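Local coordinates for protein sulfate adenylyltransferase (Allochromatium vinosum, PDB 4DNX) that catalyses the reaction of sulfate with ATP to form adenosine 5'-phosphosulfate and diphosphate, at residues G42-L47 against P110-M115. Residues are numbered along the deposited sequence; the frame is centred on the assembly and turned at random.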
# COMPACT_ATOMS: atom_id res chain seq x y z
N GLY A 42 11.09 -0.54 14.84
CA GLY A 42 9.81 -1.26 14.64
C GLY A 42 8.70 -0.61 15.46
O GLY A 42 7.55 -0.48 15.01
N ASN A 43 9.04 -0.21 16.68
CA ASN A 43 8.09 0.48 17.57
C ASN A 43 7.63 1.75 16.83
O ASN A 43 6.42 2.09 16.82
CB ASN A 43 8.78 0.89 18.89
CG ASN A 43 9.01 -0.28 19.88
OD1 ASN A 43 8.42 -1.34 19.75
ND2 ASN A 43 9.85 -0.04 20.89
N ALA A 44 8.57 2.45 16.18
CA ALA A 44 8.22 3.71 15.50
C ALA A 44 7.34 3.49 14.28
O ALA A 44 6.44 4.27 14.01
CB ALA A 44 9.51 4.49 15.08
N VAL A 45 7.63 2.42 13.54
CA VAL A 45 6.81 2.09 12.36
C VAL A 45 5.38 1.75 12.81
O VAL A 45 4.40 2.24 12.16
CB VAL A 45 7.44 0.96 11.53
CG1 VAL A 45 6.46 0.50 10.44
CG2 VAL A 45 8.69 1.44 10.86
N MET A 46 5.26 0.96 13.89
CA MET A 46 3.92 0.54 14.41
C MET A 46 3.17 1.79 14.91
O MET A 46 1.95 1.93 14.67
CB MET A 46 4.02 -0.53 15.52
CG MET A 46 4.59 -1.88 15.01
SD MET A 46 3.35 -2.73 13.95
CE MET A 46 2.37 -3.48 15.18
N LEU A 47 3.87 2.69 15.59
CA LEU A 47 3.24 3.96 16.00
C LEU A 47 2.81 4.80 14.78
O LEU A 47 1.69 5.40 14.76
CB LEU A 47 4.26 4.77 16.84
CG LEU A 47 4.35 4.28 18.31
CD1 LEU A 47 5.66 4.85 18.89
CD2 LEU A 47 3.13 4.73 19.09
N PRO A 110 18.90 6.46 6.85
CA PRO A 110 18.02 7.65 6.63
C PRO A 110 17.15 7.97 7.84
O PRO A 110 16.92 7.14 8.74
CB PRO A 110 17.09 7.16 5.51
CG PRO A 110 17.00 5.67 5.71
CD PRO A 110 18.47 5.32 6.02
N VAL A 111 16.65 9.20 7.89
CA VAL A 111 15.74 9.56 8.96
C VAL A 111 14.43 8.81 8.89
O VAL A 111 13.77 8.77 7.82
CB VAL A 111 15.44 11.09 8.89
CG1 VAL A 111 14.43 11.45 10.00
CG2 VAL A 111 16.73 11.90 9.08
N LEU A 112 14.03 8.23 10.02
CA LEU A 112 12.76 7.48 10.13
C LEU A 112 11.68 8.34 10.83
O LEU A 112 10.49 8.29 10.47
CB LEU A 112 12.99 6.18 10.92
CG LEU A 112 11.80 5.31 11.33
CD1 LEU A 112 11.03 4.84 10.11
CD2 LEU A 112 12.26 4.11 12.17
N ALA A 113 12.09 9.19 11.79
CA ALA A 113 11.11 9.95 12.59
C ALA A 113 11.84 11.14 13.21
O ALA A 113 13.06 11.15 13.28
CB ALA A 113 10.52 9.08 13.73
N VAL A 114 11.04 12.14 13.59
CA VAL A 114 11.53 13.29 14.35
C VAL A 114 10.92 13.18 15.75
O VAL A 114 9.73 12.88 15.90
CB VAL A 114 11.07 14.61 13.65
CG1 VAL A 114 11.44 15.82 14.50
CG2 VAL A 114 11.71 14.73 12.29
N MET A 115 11.72 13.43 16.78
CA MET A 115 11.25 13.23 18.15
C MET A 115 11.46 14.49 18.96
O MET A 115 12.50 15.13 18.82
CB MET A 115 12.06 12.09 18.79
CG MET A 115 11.65 11.78 20.21
SD MET A 115 12.60 10.27 20.68
CE MET A 115 11.98 10.08 22.31
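Helix 38-48 lies against strand 111-116 at A44 and A113, whose CA atoms are 7.5 Å apart, and the two backbones are joined through apolar side chains. L112 carries the contact, reaching from the strand to the helix with its two methyl branches spread over neighbouring residues. A44 CB lies against the flank of the L112 CD2 methyl, 4.0 Å away, while L112 CD1 approaches CG2 of V45 at 4.2 Å. The V45 and L112 side chains run roughly perpendicular, and V45 offers CG2, the branch next to its backbone N. In L112, CG stands anti to the backbone N (chi1 172°), which extends the isobutyl group toward the helix. A classic beta bulge lies at this point: L112 and A113 both face L101 of the antiparallel neighbour 98-102, and the CB of both points toward the helix, where regular strand residues would alternate. A113 CB stays 4.9 Å from A44 CB, beyond close contact. The two segments bury 123 Å² between them, all within the PUA-like domain, where helix 38-48 packs on the mixed sheet. A44 also touches I161 of strand 155-163, the strand that flanks 111-116 on the side away from 98-102.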